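Local structure of afamin (Homo sapiens, 6FAK) at residues L388-Q399 with F437-F447. The protein carries hydrophobic molecules in body fluids, binds vitamin E and keeps lipidated Wnt proteins soluble and active. Numbering follows the deposited sequence.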
loop_
_atom_site.group_PDB
_atom_site.type_symbol
_atom_site.label_atom_id
_atom_site.label_comp_id
_atom_site.label_asym_id
_atom_site.label_seq_id
_atom_site.Cartn_x
_atom_site.Cartn_y
_atom_site.Cartn_z
ATOM N N LEU A 388 10.677 -16.351 -11.811
ATOM C CA LEU A 388 11.226 -17.135 -10.722
ATOM C C LEU A 388 12.757 -17.006 -10.635
ATOM O O LEU A 388 13.292 -16.780 -9.557
ATOM C CB LEU A 388 10.821 -18.572 -10.928
ATOM C CG LEU A 388 11.232 -19.619 -9.931
ATOM C CD1 LEU A 388 10.759 -19.273 -8.526
ATOM C CD2 LEU A 388 10.629 -20.937 -10.408
ATOM N N LYS A 389 13.448 -17.095 -11.769
ATOM C CA LYS A 389 14.903 -16.884 -11.785
ATOM C C LYS A 389 15.310 -15.508 -11.250
ATOM O O LYS A 389 16.330 -15.393 -10.582
ATOM C CB LYS A 389 15.468 -17.052 -13.203
ATOM C CG LYS A 389 15.338 -18.473 -13.785
ATOM C CD LYS A 389 16.654 -19.246 -13.894
ATOM C CE LYS A 389 17.102 -19.854 -12.572
ATOM N NZ LYS A 389 16.432 -21.161 -12.300
ATOM N N MET A 390 14.525 -14.474 -11.555
ATOM C CA MET A 390 14.811 -13.104 -11.083
ATOM C C MET A 390 14.710 -13.016 -9.570
ATOM O O MET A 390 15.598 -12.472 -8.898
ATOM C CB MET A 390 13.893 -12.064 -11.738
ATOM C CG MET A 390 14.266 -11.741 -13.191
ATOM S SD MET A 390 13.174 -10.544 -14.002
ATOM C CE MET A 390 13.372 -11.003 -15.726
ATOM N N VAL A 391 13.642 -13.571 -9.024
ATOM C CA VAL A 391 13.476 -13.623 -7.583
ATOM C C VAL A 391 14.565 -14.415 -6.913
ATOM O O VAL A 391 15.094 -13.998 -5.854
ATOM C CB VAL A 391 12.088 -14.140 -7.209
ATOM C CG1 VAL A 391 11.978 -14.453 -5.737
ATOM C CG2 VAL A 391 11.061 -13.070 -7.595
ATOM N N GLN A 392 14.908 -15.557 -7.491
ATOM C CA GLN A 392 16.004 -16.359 -6.953
ATOM C C GLN A 392 17.328 -15.573 -6.898
ATOM O O GLN A 392 18.038 -15.630 -5.906
ATOM C CB GLN A 392 16.176 -17.654 -7.759
ATOM C CG GLN A 392 15.080 -18.646 -7.481
ATOM C CD GLN A 392 15.084 -19.842 -8.433
ATOM O OE1 GLN A 392 15.482 -19.744 -9.594
ATOM N NE2 GLN A 392 14.620 -20.972 -7.939
ATOM N N GLN A 393 17.626 -14.805 -7.952
ATOM C CA GLN A 393 18.827 -13.971 -7.991
ATOM C C GLN A 393 18.787 -12.868 -6.904
ATOM O O GLN A 393 19.753 -12.693 -6.153
ATOM C CB GLN A 393 19.028 -13.375 -9.399
ATOM C CG GLN A 393 19.402 -14.454 -10.419
ATOM C CD GLN A 393 19.755 -13.923 -11.801
ATOM O OE1 GLN A 393 19.208 -12.913 -12.268
ATOM N NE2 GLN A 393 20.685 -14.605 -12.462
ATOM N N GLU A 394 17.652 -12.178 -6.790
ATOM C CA GLU A 394 17.481 -11.139 -5.785
ATOM C C GLU A 394 17.622 -11.731 -4.372
ATOM O O GLU A 394 18.311 -11.128 -3.543
ATOM C CB GLU A 394 16.153 -10.387 -5.946
ATOM C CG GLU A 394 15.959 -9.607 -7.250
ATOM C CD GLU A 394 14.491 -9.301 -7.618
ATOM O OE1 GLU A 394 13.565 -10.069 -7.240
ATOM O OE2 GLU A 394 14.225 -8.278 -8.315
ATOM N N CYS A 395 17.025 -12.909 -4.110
ATOM C CA CYS A 395 17.127 -13.568 -2.792
ATOM C C CYS A 395 18.561 -14.018 -2.453
ATOM O O CYS A 395 18.961 -13.982 -1.272
ATOM C CB CYS A 395 16.121 -14.727 -2.597
ATOM S SG CYS A 395 14.430 -14.142 -2.214
ATOM N N LYS A 396 19.320 -14.438 -3.464
ATOM C CA LYS A 396 20.709 -14.830 -3.243
ATOM C C LYS A 396 21.539 -13.580 -2.856
ATOM O O LYS A 396 22.331 -13.628 -1.909
ATOM C CB LYS A 396 21.292 -15.494 -4.500
ATOM C CG LYS A 396 22.676 -16.117 -4.332
ATOM C CD LYS A 396 22.790 -16.973 -3.068
ATOM C CE LYS A 396 23.952 -17.954 -3.123
ATOM N NZ LYS A 396 25.272 -17.328 -3.445
ATOM N N HIS A 397 21.328 -12.491 -3.590
ATOM C CA HIS A 397 21.941 -11.199 -3.301
ATOM C C HIS A 397 21.618 -10.748 -1.875
ATOM O O HIS A 397 22.510 -10.294 -1.178
ATOM C CB HIS A 397 21.535 -10.123 -4.328
ATOM C CG HIS A 397 22.197 -10.280 -5.662
ATOM N ND1 HIS A 397 23.538 -10.579 -5.797
ATOM C CD2 HIS A 397 21.704 -10.192 -6.917
ATOM C CE1 HIS A 397 23.838 -10.665 -7.081
ATOM N NE2 HIS A 397 22.738 -10.449 -7.782
ATOM N N PHE A 398 20.359 -10.882 -1.452
ATOM C CA PHE A 398 19.981 -10.687 -0.044
ATOM C C PHE A 398 20.739 -11.580 0.960
ATOM O O PHE A 398 21.238 -11.069 2.013
ATOM C CB PHE A 398 18.485 -10.875 0.137
ATOM C CG PHE A 398 18.032 -10.839 1.573
ATOM C CD1 PHE A 398 17.978 -9.644 2.251
ATOM C CD2 PHE A 398 17.586 -11.987 2.216
ATOM C CE1 PHE A 398 17.533 -9.590 3.572
ATOM C CE2 PHE A 398 17.139 -11.947 3.532
ATOM C CZ PHE A 398 17.124 -10.744 4.221
ATOM N N GLN A 399 20.865 -12.876 0.657
ATOM C CA GLN A 399 21.646 -13.783 1.505
ATOM C C GLN A 399 23.122 -13.303 1.615
ATOM O O GLN A 399 23.679 -13.253 2.701
ATOM C CB GLN A 399 21.587 -15.236 0.994
ATOM C CG GLN A 399 20.201 -15.883 0.916
ATOM C CD GLN A 399 19.620 -16.351 2.248
ATOM O OE1 GLN A 399 18.450 -16.082 2.545
ATOM N NE2 GLN A 399 20.417 -17.071 3.042
ATOM N N PHE A 437 12.174 -8.751 0.632
ATOM C CA PHE A 437 13.199 -9.809 0.782
ATOM C C PHE A 437 13.427 -10.290 2.186
ATOM O O PHE A 437 13.559 -11.510 2.401
ATOM C CB PHE A 437 14.500 -9.384 0.113
ATOM C CG PHE A 437 14.290 -9.086 -1.310
ATOM C CD1 PHE A 437 14.205 -10.102 -2.209
ATOM C CD2 PHE A 437 14.028 -7.801 -1.727
ATOM C CE1 PHE A 437 13.924 -9.846 -3.529
ATOM C CE2 PHE A 437 13.741 -7.542 -3.047
ATOM C CZ PHE A 437 13.674 -8.574 -3.946
ATOM N N THR A 438 13.397 -9.371 3.150
ATOM C CA THR A 438 13.522 -9.733 4.572
ATOM C C THR A 438 12.321 -10.510 5.095
ATOM O O THR A 438 12.454 -11.359 5.954
ATOM C CB THR A 438 13.684 -8.499 5.501
ATOM O OG1 THR A 438 12.509 -7.688 5.427
ATOM C CG2 THR A 438 14.900 -7.653 5.142
ATOM N N THR A 439 11.146 -10.200 4.606
ATOM C CA THR A 439 9.955 -10.912 4.962
ATOM C C THR A 439 9.863 -12.322 4.325
ATOM O O THR A 439 9.361 -13.225 4.981
ATOM C CB THR A 439 8.731 -10.101 4.509
ATOM O OG1 THR A 439 8.767 -8.825 5.159
ATOM C CG2 THR A 439 7.431 -10.808 4.810
ATOM N N CYS A 440 10.326 -12.489 3.079
ATOM C CA CYS A 440 9.956 -13.639 2.251
ATOM C C CYS A 440 11.056 -14.590 1.873
ATOM O O CYS A 440 10.757 -15.725 1.482
ATOM C CB CYS A 440 9.386 -13.142 0.911
ATOM S SG CYS A 440 8.000 -11.989 1.006
ATOM N N CYS A 441 12.309 -14.127 1.842
ATOM C CA CYS A 441 13.367 -14.947 1.248
ATOM C C CYS A 441 13.519 -16.192 2.136
ATOM O O CYS A 441 13.353 -16.113 3.340
ATOM C CB CYS A 441 14.675 -14.196 0.986
ATOM S SG CYS A 441 14.657 -13.027 -0.424
ATOM N N THR A 442 13.676 -17.350 1.496
ATOM C CA THR A 442 13.748 -18.695 2.148
ATOM C C THR A 442 12.433 -19.355 2.576
ATOM O O THR A 442 12.433 -20.553 2.946
ATOM C CB THR A 442 14.743 -18.781 3.342
ATOM O OG1 THR A 442 14.193 -18.125 4.497
ATOM C CG2 THR A 442 16.072 -18.177 2.957
ATOM N N LEU A 443 11.315 -18.635 2.534
ATOM C CA LEU A 443 10.020 -19.266 2.818
ATOM C C LEU A 443 9.704 -20.297 1.731
ATOM O O LEU A 443 10.310 -20.272 0.668
ATOM C CB LEU A 443 8.883 -18.232 2.883
ATOM C CG LEU A 443 9.005 -17.110 3.915
ATOM C CD1 LEU A 443 7.744 -16.262 3.849
ATOM C CD2 LEU A 443 9.261 -17.670 5.310
ATOM N N SER A 444 8.782 -21.220 2.005
ATOM C CA SER A 444 8.355 -22.184 0.982
ATOM C C SER A 444 7.666 -21.486 -0.225
ATOM O O SER A 444 7.859 -21.886 -1.355
ATOM C CB SER A 444 7.427 -23.247 1.577
ATOM O OG SER A 444 6.216 -22.662 1.988
ATOM N N GLU A 445 6.887 -20.437 0.021
ATOM C CA GLU A 445 6.281 -19.666 -1.088
ATOM C C GLU A 445 7.025 -18.331 -1.254
ATOM O O GLU A 445 6.430 -17.251 -1.405
ATOM C CB GLU A 445 4.748 -19.512 -0.912
ATOM C CG GLU A 445 3.945 -20.747 -1.373
ATOM C CD GLU A 445 2.434 -20.656 -1.094
ATOM O OE1 GLU A 445 1.893 -19.530 -0.873
ATOM O OE2 GLU A 445 1.771 -21.727 -1.115
ATOM N N GLU A 446 8.348 -18.453 -1.294
ATOM C CA GLU A 446 9.232 -17.343 -1.510
ATOM C C GLU A 446 8.820 -16.568 -2.762
ATOM O O GLU A 446 8.729 -15.327 -2.721
ATOM C CB GLU A 446 10.649 -17.869 -1.695
ATOM C CG GLU A 446 11.676 -16.829 -2.097
ATOM C CD GLU A 446 13.041 -17.475 -2.320
ATOM O OE1 GLU A 446 13.411 -17.777 -3.499
ATOM O OE2 GLU A 446 13.735 -17.687 -1.305
ATOM N N PHE A 447 8.584 -17.290 -3.868
ATOM C CA PHE A 447 8.300 -16.585 -5.140
ATOM C C PHE A 447 7.046 -15.718 -5.008
ATOM O O PHE A 447 7.087 -14.509 -5.326
ATOM C CB PHE A 447 8.177 -17.498 -6.376
ATOM C CG PHE A 447 7.667 -16.748 -7.593
ATOM C CD1 PHE A 447 8.481 -15.870 -8.251
ATOM C CD2 PHE A 447 6.332 -16.893 -8.020
ATOM C CE1 PHE A 447 8.025 -15.158 -9.337
ATOM C CE2 PHE A 447 5.847 -16.179 -9.105
ATOM C CZ PHE A 447 6.700 -15.320 -9.774
#
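C395 and C441 are joined by a disulfide with a chi3 of -82°, which ties the middle of helix 376-417 to the first non-helical residue after helix 423-440. Cysteine suits both places, the backbones lying close enough (C395 CA to C441 CA 5.7 Å) for two such side chains to span the gap covalently. Packing is tight around the sulfurs. C395 SG sits at the edge of the F437 ring, 4.0 Å from CD1, while F437 CE1 comes within 3.3 Å of E394 CB. The E394 carboxylate stands steeply against this ring, its plane 78° from that of the ring, with OE1 at the ring edge; R486 takes the same oxygen in a salt bridge. F398, its CG anti to the backbone N (chi1 174°), reaches across to the end of helix 423-440, where F437 O lies 3.8 Å above one ring face and T438 CG2 3.6 Å from F398 CE1. Were F398 replaced by an alanine, F437 O, T438 CG2 and C441 CB would probably be left with a gap where the ring packs. The E446 chain, extended beyond CG, lays its carboxylate against C395 SG; OE2 accepts the T442 N-H through its anti lone pair at 2.8 Å, nearly straight, fastening the type II turn C440-L443 to the next helix. Further along, the branched apolar chains suit F447: L388 CD1 packs on F447 CB (3.8 Å) and V391 CG2 on F447 CD1 (3.9 Å). The solvent side is looser: Q392 only skirts E446, and the touch of Q399, modelled in two conformers, on T442 is doubtful; polar chains that water can also serve suit this side. With the adjacent C440-C449 bridge, the C395-C441 link forms the paired disulfides through neighbouring cysteines that are the hallmark of the all-helical serum albumin domain, here the third of afamin.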